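Long-range contacts in delta-1-pyrroline-5-carboxylate dehydrogenase, mitochondrial (Mus musculus, PDB 4E3X), which catalyses the NAD+-dependent oxidation of L-glutamate gamma-semialdehyde to L-glutamate, the second step of proline breakdown in mitochondria: residues P209-T213 / Y343-C348; G270-S275 / Q297-N301. All blocks are in the same frame, centred on the assembly; numbering follows the deposited sequence.

Interaction 1: P209-T213 / Y343-C348; sequences PFNFT and YGGQKC. With PRO (proline), chain K; PRO (proline), chain J.
Asn211 and Gln346 make the one hydrogen bond between the segments: Asn211 ND2 donates to Gln346 O over 3.1 Å at an N-H...O angle of 164°. The acceptor lies in the plane of the Asn211 amide; ND2 is tilted from the carbonyl plane. With CG between its backbone N and carbonyl carbon (chi1 65°), Asn211 brings ND2 within 4.0 Å of Cys348 N. Asn211 is a transition-state stabiliser by similarity and Cys348 the nucleophile, consistent with the oxyanion hole of aldehyde dehydrogenases.

Asn211 CB lies over one face of the Phe210 ring and at the edge of the Tyr343 ring. Tyr343 OH meets the edge of Phe210, 3.5 Å from its CE1, and Gln346 OE1 approaches the same CE1 obliquely at 3.7 Å. Proline J touches Phe210 CD2 through its CD (3.6 Å). Replacing Phe210 with an alanine would remove these contacts and probably leave a gap between Tyr343, Gln346 and this proline. Proline K sets CG over one face of the Phe212 ring and CB 3.6 Å from Phe212 CE1; Lys347 CD meets the ring's edge, 3.9 Å from Phe212 CZ.

Further out, Gln346 NE2 donates to Tyr343 O (3.1 Å) while lying over the centre of the Tyr343 ring, and Gln346 N reaches that oxygen from the opposite face. The polar ends bond outward: Tyr343 OH to Gln151 O, Gln346 OE1 to Ile392 N, Lys347 NZ to Gln157.

The buried contact joins the loop between strand 203-207 and helix 213-225 to that between helix 329-341 and strand 351-357, beside helix 155-180, on which Phe212 packs.

Interaction 2: G270-S275 / Q297-N301; sequences GDTVTS and QVAQN
Gln297 NE2 donates to Asp271 OD1 over 2.8 Å, and Asn301 ND2 donates to Thr274 O over 2.9 Å; these two amide bonds tie the segments together. The first meets the carboxylate on the anti side of OD1 and somewhat out of its plane. The acceptor lies almost in the Gln297 amide plane although the two flat groups are turned 72° against each other. The second is practically straight at N-H, 178°, and in the plane of the Asn301 amide, but ND2 stands above the plane of the Thr274 carbonyl. Asn301 is the first residue to leave helical geometry after helix 288-300, so its amide ties the residue just past that helix to the carbonyl of Thr274.

Between these bonds sits Thr274. Its OG1, held between backbone N and carbonyl carbon (chi1 61°), donates to Gly270 O over 2.7 Å, and Thr274 N reaches the same oxygen from the opposite face of its plane. One turn of helix therefore satisfies the hydroxyl, whose flank lies 3.6 Å from Gln297 CB. The same torsion turns the methyl to Val298, with CG2 to CG2 at 3.9 Å. Ser275 OG likewise bonds back to Asp271 O, over 2.7 Å.

Beyond the interface, Val273 packs on strand 203-207, and Val298 on strand 279-285. Ala299 meets Ala299 of the second subunit, and its carbonyl accepts a hydrogen bond from Arg296 of that subunit.

Helices 266-274 and 288-300 precede and follow strand 279-285 of a five-stranded parallel sheet with strand order 3-2-1-4-5. Neighbouring helices that form successive beta-alpha-beta crossovers are characteristic of the Rossmann-type NAD-binding domain of aldehyde dehydrogenases.

Interaction 1 and interaction 2 do not touch: their centres are 27 Å apart and their nearest atoms about 14 Å. Along the chain, both segments of interaction 2 fall between 209-213 and 343-348. Strand 203-207 relates them, since it runs into 209-213 and also carries part of the packing of helix 266-274. Interaction 1 lies in the active site and holds the nucleophile Cys348, whose side chain is about 6 Å from that of Glu314, the proton acceptor, and about 5 Å from that of Glu447, an NAD+-binding residue. Interaction 2 lies farther out, at the dimer interface, with Gly270 about 7 Å from the side chain of Lys233, another NAD+-binding residue.

Interaction 1: P209-T213 / Y343-C348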
# COMPACT_ATOMS: atom_id res chain seq x y z
N PRO B 209 15.80 -13.43 -2.83
CA PRO B 209 16.10 -14.45 -3.84
C PRO B 209 17.60 -14.56 -4.14
O PRO B 209 18.39 -13.70 -3.75
CB PRO B 209 15.39 -13.91 -5.07
CG PRO B 209 15.59 -12.44 -4.95
CD PRO B 209 15.52 -12.13 -3.46
N PHE B 210 17.98 -15.61 -4.87
CA PHE B 210 19.38 -15.85 -5.13
C PHE B 210 20.00 -14.87 -6.10
O PHE B 210 21.22 -14.68 -6.11
CB PHE B 210 19.60 -17.27 -5.69
CG PHE B 210 19.20 -17.43 -7.14
CD1 PHE B 210 20.13 -17.24 -8.16
CD2 PHE B 210 17.92 -17.81 -7.49
CE1 PHE B 210 19.78 -17.39 -9.49
CE2 PHE B 210 17.56 -17.97 -8.82
CZ PHE B 210 18.50 -17.76 -9.82
N ASN B 211 19.17 -14.28 -6.95
CA ASN B 211 19.71 -13.76 -8.21
C ASN B 211 20.26 -12.36 -8.18
O ASN B 211 20.97 -11.96 -9.10
CB ASN B 211 18.72 -13.96 -9.36
CG ASN B 211 17.45 -13.17 -9.18
OD1 ASN B 211 17.04 -12.85 -8.07
ND2 ASN B 211 16.80 -12.86 -10.30
N PHE B 212 19.94 -11.61 -7.13
CA PHE B 212 20.54 -10.30 -6.92
C PHE B 212 20.90 -10.10 -5.46
O PHE B 212 20.04 -10.10 -4.60
CB PHE B 212 19.61 -9.18 -7.37
CG PHE B 212 19.49 -9.07 -8.86
CD1 PHE B 212 18.49 -9.75 -9.54
CD2 PHE B 212 20.39 -8.30 -9.59
CE1 PHE B 212 18.38 -9.66 -10.91
CE2 PHE B 212 20.29 -8.21 -10.97
CZ PHE B 212 19.28 -8.89 -11.63
N THR B 213 22.19 -9.93 -5.20
CA THR B 213 22.65 -9.58 -3.87
C THR B 213 21.96 -8.32 -3.35
O THR B 213 21.62 -8.23 -2.17
CB THR B 213 24.18 -9.41 -3.89
OG1 THR B 213 24.75 -10.67 -4.20
CG2 THR B 213 24.73 -8.92 -2.55
N TYR B 343 23.78 -13.17 -17.16
CA TYR B 343 23.54 -13.97 -15.96
C TYR B 343 22.70 -15.22 -16.28
O TYR B 343 21.88 -15.68 -15.49
CB TYR B 343 22.96 -13.14 -14.80
CG TYR B 343 22.96 -13.89 -13.48
CD1 TYR B 343 24.07 -14.62 -13.08
CD2 TYR B 343 21.84 -13.88 -12.65
CE1 TYR B 343 24.08 -15.33 -11.89
CE2 TYR B 343 21.85 -14.58 -11.45
CZ TYR B 343 22.97 -15.30 -11.08
OH TYR B 343 22.98 -16.01 -9.90
N GLY B 344 22.93 -15.78 -17.47
CA GLY B 344 22.22 -16.98 -17.90
C GLY B 344 20.71 -16.84 -17.94
O GLY B 344 20.00 -17.84 -17.75
N GLY B 345 20.22 -15.63 -18.17
CA GLY B 345 18.78 -15.38 -18.21
C GLY B 345 18.10 -15.50 -16.86
O GLY B 345 16.87 -15.56 -16.79
N GLN B 346 18.88 -15.54 -15.78
CA GLN B 346 18.33 -15.71 -14.44
C GLN B 346 17.91 -14.39 -13.82
O GLN B 346 18.34 -14.03 -12.71
CB GLN B 346 19.34 -16.42 -13.55
CG GLN B 346 19.77 -17.76 -14.11
CD GLN B 346 20.82 -18.41 -13.24
OE1 GLN B 346 20.55 -19.40 -12.56
NE2 GLN B 346 22.02 -17.84 -13.23
N LYS B 347 17.07 -13.65 -14.54
CA LYS B 347 16.58 -12.37 -14.06
C LYS B 347 15.08 -12.32 -14.25
O LYS B 347 14.56 -12.78 -15.26
CB LYS B 347 17.21 -11.21 -14.83
CG LYS B 347 18.72 -11.14 -14.78
CD LYS B 347 19.21 -9.84 -15.42
CE LYS B 347 20.72 -9.72 -15.34
NZ LYS B 347 21.20 -8.43 -15.89
N CYS B 348 14.38 -11.75 -13.28
CA CYS B 348 12.94 -11.56 -13.38
C CYS B 348 12.58 -10.68 -14.56
O CYS B 348 11.44 -10.68 -15.01
CB CYS B 348 12.39 -10.93 -12.11
SG CYS B 348 12.61 -11.93 -10.65
N PRO K . 16.14 -4.95 -11.40
CA PRO K . 16.74 -5.97 -12.27
C PRO K . 16.62 -5.63 -13.75
O PRO K . 15.90 -4.70 -14.15
CB PRO K . 15.92 -7.22 -11.94
CG PRO K . 15.60 -7.05 -10.49
CD PRO K . 15.41 -5.56 -10.27
OXT PRO K . 17.25 -6.28 -14.58
N PRO J . 17.01 -22.60 -7.78
CA PRO J . 15.95 -23.30 -7.07
C PRO J . 14.88 -23.83 -8.03
O PRO J . 15.05 -23.77 -9.25
CB PRO J . 15.36 -22.21 -6.15
CG PRO J . 16.08 -20.93 -6.50
CD PRO J . 17.38 -21.35 -7.11
OXT PRO J . 13.85 -24.35 -7.60

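Interaction 2: G270-S275 / Q297-N301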
# COMPACT_ATOMS: atom_id res chain seq x y z
N GLY B 270 8.20 -19.44 6.84
CA GLY B 270 6.88 -18.88 6.58
C GLY B 270 5.87 -19.28 7.65
O GLY B 270 5.10 -18.45 8.12
N ASP B 271 5.89 -20.55 8.05
CA ASP B 271 5.00 -21.06 9.09
C ASP B 271 5.21 -20.28 10.38
O ASP B 271 4.25 -19.90 11.06
CB ASP B 271 5.25 -22.54 9.40
CG ASP B 271 4.87 -23.48 8.26
OD1 ASP B 271 4.29 -23.04 7.25
OD2 ASP B 271 5.16 -24.68 8.41
N THR B 272 6.47 -20.09 10.74
CA THR B 272 6.79 -19.44 12.01
C THR B 272 6.37 -17.97 12.01
O THR B 272 5.68 -17.51 12.93
CB THR B 272 8.28 -19.55 12.35
OG1 THR B 272 8.68 -20.92 12.31
CG2 THR B 272 8.55 -18.98 13.74
N VAL B 273 6.76 -17.22 10.99
CA VAL B 273 6.44 -15.79 11.01
C VAL B 273 4.93 -15.53 10.90
O VAL B 273 4.42 -14.60 11.54
CB VAL B 273 7.26 -14.95 9.99
CG1 VAL B 273 8.76 -15.15 10.22
CG2 VAL B 273 6.87 -15.28 8.56
N THR B 274 4.21 -16.33 10.12
CA THR B 274 2.77 -16.15 9.98
C THR B 274 1.98 -16.67 11.17
O THR B 274 0.79 -16.45 11.26
CB THR B 274 2.22 -16.77 8.67
OG1 THR B 274 2.45 -18.19 8.66
CG2 THR B 274 2.86 -16.11 7.44
N SER B 275 2.67 -17.34 12.10
CA SER B 275 2.05 -17.80 13.34
C SER B 275 2.21 -16.81 14.48
O SER B 275 1.66 -17.02 15.56
CB SER B 275 2.63 -19.15 13.77
OG SER B 275 2.22 -20.17 12.89
N GLN B 297 -1.56 -18.02 4.28
CA GLN B 297 -1.25 -18.26 5.68
C GLN B 297 -1.62 -17.07 6.56
O GLN B 297 -2.15 -17.23 7.66
CB GLN B 297 0.22 -18.61 5.87
CG GLN B 297 0.56 -19.99 5.36
CD GLN B 297 1.96 -20.43 5.71
OE1 GLN B 297 2.93 -19.77 5.33
NE2 GLN B 297 2.08 -21.54 6.42
N VAL B 298 -1.35 -15.87 6.07
CA VAL B 298 -1.75 -14.68 6.80
C VAL B 298 -3.28 -14.60 6.92
O VAL B 298 -3.81 -14.32 7.99
CB VAL B 298 -1.18 -13.41 6.15
CG1 VAL B 298 -1.84 -12.17 6.71
CG2 VAL B 298 0.33 -13.37 6.35
N ALA B 299 -3.98 -14.88 5.83
CA ALA B 299 -5.44 -14.86 5.88
C ALA B 299 -5.99 -15.89 6.87
O ALA B 299 -6.91 -15.60 7.64
CB ALA B 299 -6.01 -15.09 4.52
N GLN B 300 -5.41 -17.09 6.87
CA GLN B 300 -5.83 -18.15 7.78
C GLN B 300 -5.69 -17.70 9.23
O GLN B 300 -6.55 -17.98 10.06
CB GLN B 300 -5.00 -19.41 7.54
CG GLN B 300 -5.28 -20.57 8.50
CD GLN B 300 -4.30 -21.73 8.33
OE1 GLN B 300 -3.15 -21.54 7.94
NE2 GLN B 300 -4.76 -22.94 8.63
N ASN B 301 -4.60 -17.00 9.52
CA ASN B 301 -4.29 -16.59 10.88
C ASN B 301 -4.72 -15.17 11.22
O ASN B 301 -4.28 -14.60 12.21
CB ASN B 301 -2.81 -16.79 11.18
CG ASN B 301 -2.45 -18.24 11.37
OD1 ASN B 301 -3.33 -19.11 11.48
ND2 ASN B 301 -1.16 -18.53 11.44